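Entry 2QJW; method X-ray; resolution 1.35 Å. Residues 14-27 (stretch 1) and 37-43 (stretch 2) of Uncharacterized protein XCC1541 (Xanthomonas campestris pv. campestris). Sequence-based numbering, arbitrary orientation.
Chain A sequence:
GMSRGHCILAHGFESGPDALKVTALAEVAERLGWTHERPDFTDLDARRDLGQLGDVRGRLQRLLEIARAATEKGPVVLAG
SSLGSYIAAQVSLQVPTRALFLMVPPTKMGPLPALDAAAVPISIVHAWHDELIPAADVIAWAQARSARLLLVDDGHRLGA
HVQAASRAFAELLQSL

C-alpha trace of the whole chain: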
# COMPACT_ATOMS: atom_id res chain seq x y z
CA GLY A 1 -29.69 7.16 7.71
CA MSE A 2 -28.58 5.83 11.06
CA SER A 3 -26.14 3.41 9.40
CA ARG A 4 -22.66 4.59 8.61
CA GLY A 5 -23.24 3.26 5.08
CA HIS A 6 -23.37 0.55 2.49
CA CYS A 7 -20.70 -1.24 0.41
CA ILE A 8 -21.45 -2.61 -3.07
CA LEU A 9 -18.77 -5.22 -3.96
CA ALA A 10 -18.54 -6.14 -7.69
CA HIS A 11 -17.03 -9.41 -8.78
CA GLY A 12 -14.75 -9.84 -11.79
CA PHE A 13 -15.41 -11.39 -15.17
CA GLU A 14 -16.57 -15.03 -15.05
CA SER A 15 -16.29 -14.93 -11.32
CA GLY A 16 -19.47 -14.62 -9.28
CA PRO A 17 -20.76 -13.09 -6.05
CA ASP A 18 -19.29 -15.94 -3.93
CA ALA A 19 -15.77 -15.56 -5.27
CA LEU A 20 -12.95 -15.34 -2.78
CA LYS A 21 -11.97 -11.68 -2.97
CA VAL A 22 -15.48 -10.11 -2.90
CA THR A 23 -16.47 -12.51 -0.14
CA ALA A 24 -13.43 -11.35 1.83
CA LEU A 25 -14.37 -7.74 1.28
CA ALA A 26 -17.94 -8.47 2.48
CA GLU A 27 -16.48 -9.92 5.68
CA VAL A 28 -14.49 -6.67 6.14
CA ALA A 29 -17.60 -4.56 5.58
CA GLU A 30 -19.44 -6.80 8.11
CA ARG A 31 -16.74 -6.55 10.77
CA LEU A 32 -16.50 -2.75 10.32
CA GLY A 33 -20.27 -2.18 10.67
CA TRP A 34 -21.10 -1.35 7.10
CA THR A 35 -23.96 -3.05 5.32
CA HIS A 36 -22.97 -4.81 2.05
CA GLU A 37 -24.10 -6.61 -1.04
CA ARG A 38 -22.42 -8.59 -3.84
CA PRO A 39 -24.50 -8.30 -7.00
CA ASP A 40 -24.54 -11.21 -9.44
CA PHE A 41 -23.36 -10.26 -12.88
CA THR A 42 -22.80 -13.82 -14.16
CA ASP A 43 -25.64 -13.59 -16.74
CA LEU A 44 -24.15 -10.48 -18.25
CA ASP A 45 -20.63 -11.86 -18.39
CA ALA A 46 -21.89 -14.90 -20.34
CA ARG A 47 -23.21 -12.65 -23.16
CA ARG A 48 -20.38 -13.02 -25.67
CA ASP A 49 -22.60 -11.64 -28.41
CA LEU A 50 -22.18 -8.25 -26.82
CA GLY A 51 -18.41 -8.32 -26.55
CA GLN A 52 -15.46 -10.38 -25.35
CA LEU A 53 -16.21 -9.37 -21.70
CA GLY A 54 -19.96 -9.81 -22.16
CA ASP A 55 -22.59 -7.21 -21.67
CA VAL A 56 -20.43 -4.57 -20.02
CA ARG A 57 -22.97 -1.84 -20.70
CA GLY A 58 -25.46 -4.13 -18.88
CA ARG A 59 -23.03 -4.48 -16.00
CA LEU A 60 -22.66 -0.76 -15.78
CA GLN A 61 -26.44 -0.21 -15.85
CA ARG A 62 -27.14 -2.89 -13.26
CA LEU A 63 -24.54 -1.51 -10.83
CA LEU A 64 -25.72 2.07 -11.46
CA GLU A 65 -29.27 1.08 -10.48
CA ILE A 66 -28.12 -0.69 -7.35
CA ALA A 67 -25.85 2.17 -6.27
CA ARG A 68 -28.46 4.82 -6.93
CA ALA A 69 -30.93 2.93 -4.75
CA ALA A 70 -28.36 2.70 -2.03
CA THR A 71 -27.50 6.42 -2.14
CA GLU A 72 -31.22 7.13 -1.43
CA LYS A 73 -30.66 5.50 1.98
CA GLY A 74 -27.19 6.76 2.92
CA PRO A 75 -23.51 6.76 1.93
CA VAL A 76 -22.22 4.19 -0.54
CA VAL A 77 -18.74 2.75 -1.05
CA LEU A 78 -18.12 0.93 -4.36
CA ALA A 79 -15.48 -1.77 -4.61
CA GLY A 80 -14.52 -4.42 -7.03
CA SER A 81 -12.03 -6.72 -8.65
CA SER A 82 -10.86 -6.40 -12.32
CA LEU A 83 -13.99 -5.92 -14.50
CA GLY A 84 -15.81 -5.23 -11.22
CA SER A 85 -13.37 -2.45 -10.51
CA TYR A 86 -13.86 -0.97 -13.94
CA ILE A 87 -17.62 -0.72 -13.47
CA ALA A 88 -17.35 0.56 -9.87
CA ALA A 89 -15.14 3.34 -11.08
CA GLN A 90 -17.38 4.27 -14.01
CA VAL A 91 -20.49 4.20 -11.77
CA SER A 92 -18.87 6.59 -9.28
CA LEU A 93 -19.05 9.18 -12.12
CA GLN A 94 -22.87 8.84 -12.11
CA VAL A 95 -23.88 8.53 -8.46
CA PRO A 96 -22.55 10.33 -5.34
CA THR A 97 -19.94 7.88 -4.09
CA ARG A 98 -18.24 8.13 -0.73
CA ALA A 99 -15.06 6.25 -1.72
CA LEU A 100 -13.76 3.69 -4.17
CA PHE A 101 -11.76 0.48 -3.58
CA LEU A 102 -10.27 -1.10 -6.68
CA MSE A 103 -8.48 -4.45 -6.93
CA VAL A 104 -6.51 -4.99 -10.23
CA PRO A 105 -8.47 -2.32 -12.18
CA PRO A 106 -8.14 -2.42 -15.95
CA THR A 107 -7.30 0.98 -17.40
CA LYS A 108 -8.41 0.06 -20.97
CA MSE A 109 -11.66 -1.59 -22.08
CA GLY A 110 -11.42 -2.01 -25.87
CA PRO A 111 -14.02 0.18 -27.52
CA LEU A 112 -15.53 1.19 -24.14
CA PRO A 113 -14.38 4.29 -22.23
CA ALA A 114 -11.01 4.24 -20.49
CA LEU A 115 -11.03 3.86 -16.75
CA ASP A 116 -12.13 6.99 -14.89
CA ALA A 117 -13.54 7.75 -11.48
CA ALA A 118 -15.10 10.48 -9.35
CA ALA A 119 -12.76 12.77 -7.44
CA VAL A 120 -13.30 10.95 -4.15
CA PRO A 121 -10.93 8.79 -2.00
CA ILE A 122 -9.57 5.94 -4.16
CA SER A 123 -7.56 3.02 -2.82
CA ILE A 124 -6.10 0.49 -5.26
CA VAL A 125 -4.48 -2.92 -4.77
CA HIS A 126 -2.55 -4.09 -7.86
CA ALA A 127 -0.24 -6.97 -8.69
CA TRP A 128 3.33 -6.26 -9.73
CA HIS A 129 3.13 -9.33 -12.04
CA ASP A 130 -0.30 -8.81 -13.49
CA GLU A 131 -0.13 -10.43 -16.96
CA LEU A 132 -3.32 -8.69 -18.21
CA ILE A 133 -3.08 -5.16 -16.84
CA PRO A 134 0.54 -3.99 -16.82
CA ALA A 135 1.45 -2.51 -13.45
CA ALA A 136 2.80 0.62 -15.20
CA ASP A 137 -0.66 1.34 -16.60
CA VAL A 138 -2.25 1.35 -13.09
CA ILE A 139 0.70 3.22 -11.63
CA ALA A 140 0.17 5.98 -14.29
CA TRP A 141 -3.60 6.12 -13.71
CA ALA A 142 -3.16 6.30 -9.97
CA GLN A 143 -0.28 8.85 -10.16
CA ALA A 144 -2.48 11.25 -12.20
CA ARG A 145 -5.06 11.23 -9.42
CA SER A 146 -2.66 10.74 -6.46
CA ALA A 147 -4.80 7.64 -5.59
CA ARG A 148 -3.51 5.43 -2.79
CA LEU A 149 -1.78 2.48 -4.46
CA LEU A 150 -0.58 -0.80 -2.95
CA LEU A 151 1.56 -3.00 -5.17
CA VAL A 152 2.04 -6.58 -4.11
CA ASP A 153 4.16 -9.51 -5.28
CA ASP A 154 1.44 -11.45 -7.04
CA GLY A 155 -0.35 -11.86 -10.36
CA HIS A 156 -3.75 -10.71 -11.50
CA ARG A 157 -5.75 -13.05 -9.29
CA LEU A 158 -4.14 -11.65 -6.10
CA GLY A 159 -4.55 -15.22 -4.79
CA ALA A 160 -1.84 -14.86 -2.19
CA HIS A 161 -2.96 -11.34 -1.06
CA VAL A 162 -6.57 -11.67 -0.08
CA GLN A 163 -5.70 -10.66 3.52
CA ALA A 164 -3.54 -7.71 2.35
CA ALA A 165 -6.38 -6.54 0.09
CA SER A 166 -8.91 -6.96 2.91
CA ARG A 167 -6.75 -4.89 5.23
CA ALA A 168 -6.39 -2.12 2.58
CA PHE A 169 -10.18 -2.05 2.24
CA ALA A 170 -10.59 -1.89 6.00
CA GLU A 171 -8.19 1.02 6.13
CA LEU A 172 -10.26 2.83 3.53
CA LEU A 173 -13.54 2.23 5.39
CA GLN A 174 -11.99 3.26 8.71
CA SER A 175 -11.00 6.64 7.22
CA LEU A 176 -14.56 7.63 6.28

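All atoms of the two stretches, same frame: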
# COMPACT_ATOMS: atom_id res chain seq x y z
N GLU A 14 -16.45 -13.57 -15.20
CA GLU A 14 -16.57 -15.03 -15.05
C GLU A 14 -16.33 -15.49 -13.62
O GLU A 14 -16.01 -16.64 -13.38
CB GLU A 14 -15.68 -15.82 -16.02
CG GLU A 14 -16.26 -15.82 -17.43
CD GLU A 14 -15.41 -16.55 -18.45
OE1 GLU A 14 -14.21 -16.82 -18.19
OE2 GLU A 14 -15.95 -16.80 -19.54
N SER A 15 -16.45 -14.58 -12.66
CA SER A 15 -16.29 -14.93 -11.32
C SER A 15 -17.75 -14.96 -10.92
O SER A 15 -18.65 -15.27 -11.74
CB SER A 15 -15.44 -13.89 -10.57
OG SER A 15 -15.22 -14.30 -9.26
N GLY A 16 -18.08 -14.67 -9.70
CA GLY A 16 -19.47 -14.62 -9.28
C GLY A 16 -19.47 -13.99 -7.92
O GLY A 16 -18.43 -13.70 -7.37
N PRO A 17 -20.67 -13.77 -7.36
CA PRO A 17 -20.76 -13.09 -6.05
C PRO A 17 -20.18 -13.85 -4.84
O PRO A 17 -19.98 -13.26 -3.79
CB PRO A 17 -22.27 -12.90 -5.88
CG PRO A 17 -22.86 -13.97 -6.77
CD PRO A 17 -21.98 -14.05 -7.94
N ASP A 18 -19.87 -15.15 -5.01
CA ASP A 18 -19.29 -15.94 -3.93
C ASP A 18 -17.80 -16.17 -4.08
O ASP A 18 -17.22 -16.91 -3.31
CB ASP A 18 -20.04 -17.27 -3.83
CG ASP A 18 -21.50 -17.08 -3.53
OD1 ASP A 18 -21.82 -16.20 -2.69
OD2 ASP A 18 -22.34 -17.79 -4.13
N ALA A 19 -17.19 -15.48 -5.02
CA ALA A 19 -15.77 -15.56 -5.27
C ALA A 19 -15.00 -15.09 -4.04
O ALA A 19 -15.46 -14.26 -3.21
CB ALA A 19 -15.42 -14.74 -6.45
N LEU A 20 -13.79 -15.60 -3.93
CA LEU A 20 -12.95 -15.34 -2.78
C LEU A 20 -12.74 -13.88 -2.41
O LEU A 20 -12.94 -13.51 -1.25
CB LEU A 20 -11.57 -15.95 -3.06
N LYS A 21 -12.35 -13.04 -3.37
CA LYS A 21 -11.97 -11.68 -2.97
C LYS A 21 -13.18 -10.82 -2.57
O LYS A 21 -13.09 -10.11 -1.58
CB LYS A 21 -11.09 -10.97 -4.01
CG LYS A 21 -9.74 -11.66 -4.14
CD LYS A 21 -8.72 -10.88 -4.90
CE LYS A 21 -9.13 -10.68 -6.33
NZ LYS A 21 -9.25 -11.90 -7.15
N VAL A 22 -14.29 -10.88 -3.31
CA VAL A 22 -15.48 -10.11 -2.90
C VAL A 22 -16.07 -10.64 -1.60
O VAL A 22 -16.56 -9.85 -0.81
CB VAL A 22 -16.58 -9.98 -3.99
CG1 VAL A 22 -16.07 -9.00 -5.10
CG2 VAL A 22 -17.03 -11.35 -4.51
N THR A 23 -16.00 -11.96 -1.34
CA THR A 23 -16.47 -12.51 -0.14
C THR A 23 -15.62 -11.98 1.02
O THR A 23 -16.13 -11.60 2.07
CB THR A 23 -16.42 -14.06 -0.24
OG1 THR A 23 -17.32 -14.45 -1.28
CG2 THR A 23 -16.80 -14.65 1.06
N ALA A 24 -14.33 -11.91 0.83
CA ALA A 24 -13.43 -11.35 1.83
C ALA A 24 -13.75 -9.90 2.11
O ALA A 24 -13.75 -9.47 3.26
CB ALA A 24 -11.98 -11.48 1.39
N LEU A 25 -14.04 -9.14 1.07
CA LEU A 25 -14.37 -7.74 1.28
C LEU A 25 -15.71 -7.60 2.01
O LEU A 25 -15.87 -6.67 2.80
CB LEU A 25 -14.41 -6.94 -0.02
CG LEU A 25 -13.12 -6.81 -0.81
CD1 LEU A 25 -13.33 -5.71 -1.89
CD2 LEU A 25 -11.91 -6.54 0.07
N ALA A 26 -16.66 -8.47 1.75
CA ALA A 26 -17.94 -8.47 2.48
C ALA A 26 -17.71 -8.75 3.97
O ALA A 26 -18.37 -8.16 4.82
CB ALA A 26 -18.89 -9.47 1.90
N GLU A 27 -16.80 -9.64 4.29
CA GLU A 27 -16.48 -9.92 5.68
C GLU A 27 -15.86 -8.67 6.31
O GLU A 27 -16.16 -8.36 7.45
CB GLU A 27 -15.55 -11.13 5.77
CG GLU A 27 -15.08 -11.43 7.19
N GLU A 37 -23.49 -5.71 -0.09
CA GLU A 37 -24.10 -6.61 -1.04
C GLU A 37 -23.11 -6.90 -2.16
O GLU A 37 -22.27 -6.09 -2.47
CB GLU A 37 -25.41 -6.09 -1.64
CG GLU A 37 -25.28 -4.95 -2.58
CD GLU A 37 -26.60 -4.35 -3.01
OE1 GLU A 37 -27.31 -5.01 -3.82
OE2 GLU A 37 -26.92 -3.19 -2.61
N ARG A 38 -23.26 -8.10 -2.75
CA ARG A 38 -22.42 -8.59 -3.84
C ARG A 38 -23.34 -8.95 -5.01
O ARG A 38 -23.91 -10.07 -5.03
CB ARG A 38 -21.66 -9.81 -3.36
CG ARG A 38 -20.51 -9.44 -2.43
CD ARG A 38 -20.00 -10.71 -1.73
NE ARG A 38 -20.91 -11.10 -0.71
CZ ARG A 38 -20.90 -12.28 -0.10
NH1 ARG A 38 -20.02 -13.23 -0.44
NH2 ARG A 38 -21.79 -12.52 0.85
N PRO A 39 -23.56 -7.99 -5.91
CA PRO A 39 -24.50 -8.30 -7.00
C PRO A 39 -23.97 -9.41 -7.92
O PRO A 39 -22.77 -9.54 -8.11
CB PRO A 39 -24.61 -7.00 -7.75
CG PRO A 39 -24.21 -5.91 -6.70
CD PRO A 39 -23.12 -6.59 -5.94
N ASP A 40 -24.89 -10.12 -8.53
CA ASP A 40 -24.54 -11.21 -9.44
C ASP A 40 -24.59 -10.68 -10.85
O ASP A 40 -25.63 -10.22 -11.34
CB ASP A 40 -25.55 -12.31 -9.25
CG ASP A 40 -25.14 -13.58 -9.97
OD1 ASP A 40 -24.43 -13.48 -10.99
OD2 ASP A 40 -25.44 -14.68 -9.46
N PHE A 41 -23.45 -10.67 -11.51
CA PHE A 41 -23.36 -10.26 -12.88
C PHE A 41 -23.07 -11.45 -13.83
O PHE A 41 -22.69 -11.19 -14.99
CB PHE A 41 -22.23 -9.24 -13.05
CG PHE A 41 -22.33 -8.04 -12.15
CD1 PHE A 41 -23.17 -6.98 -12.48
CD2 PHE A 41 -21.50 -7.93 -11.01
CE1 PHE A 41 -23.22 -5.82 -11.69
CE2 PHE A 41 -21.60 -6.83 -10.21
CZ PHE A 41 -22.45 -5.76 -10.55
N THR A 42 -23.24 -12.66 -13.38
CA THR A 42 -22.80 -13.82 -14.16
C THR A 42 -23.59 -13.94 -15.47
O THR A 42 -23.04 -14.38 -16.47
CB THR A 42 -22.86 -15.12 -13.34
OG1 THR A 42 -24.17 -15.31 -12.81
CG2 THR A 42 -21.82 -15.10 -12.17
N ASP A 43 -24.85 -13.51 -15.49
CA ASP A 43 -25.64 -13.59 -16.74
C ASP A 43 -25.08 -12.69 -17.78
O ASP A 43 -25.00 -13.04 -18.95
CB ASP A 43 -27.14 -13.25 -16.47
CG ASP A 43 -27.36 -11.92 -15.78
OD1 ASP A 43 -26.56 -11.54 -14.87
OD2 ASP A 43 -28.33 -11.20 -16.18
O HOH W 1 -19.70 -16.19 -0.15

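Stretch 1 runs through a loop and a type I turn, Gly 16 to Ala 19, into a helix that begins at Leu 20. Stretch 2 passes beside it as an extended segment and enters its own helix at Thr 42. The backbones come closest at Pro 17 and Arg 38, whose CA atoms are 5.3 Å apart. Together the two stretches bury 390 Å².

Arg 38 covers the most surface. Its side chain lies along the turn and the first part of the helix. The aliphatic part packs first: Arg 38 CD is 3.3 Å from Pro 17 O and 4.1 Å from Val 22 CG2. The guanidinium then reaches polar atoms. Arg 38 NH1 gives a weak hydrogen bond to Pro 17 O at 3.4 Å. Thr 23 OG1 sits at the guanidinium edge, 3.1 Å from Arg 38 NH1. Thr 23 OG1 donates to Ala 19 O at 2.7 Å. The methyl of Ala 26 covers one guanidinium face, with Ala 26 CB 3.7 Å from Arg 38 NE.

Asp 18 OD1 is 4.1 Å from Arg 38 NH1 and well out of the guanidinium plane. The charges attract, but there is no salt bridge. A water accepts from Arg 38 NH1 at 3.0 Å and donates weakly to Asp 18 OD1 at 3.3 Å.

Pro 17 is the main counterpart on stretch 1. Its CA-to-CB bond points toward stretch 2, so its ring makes van der Waals contact there. Pro 17 CB is 4.0 Å from Arg 38 CB, and Pro 17 CD is 3.8 Å from Asp 40 CG.

Thr 42 makes the other end of the contact. Its methyl packs on backbone: Thr 42 CG2 lies 3.2 Å from Ser 15 O and 3.8 Å from Gly 16 CA. Gly 16 has no side chain; an ideal CB would sit tightly, 3.5 Å from Thr 42 CG2. Asp 40 OD1 accepts from Thr 42 N at 2.8 Å and Thr 42 OG1 at 2.6 Å, bracing this corner.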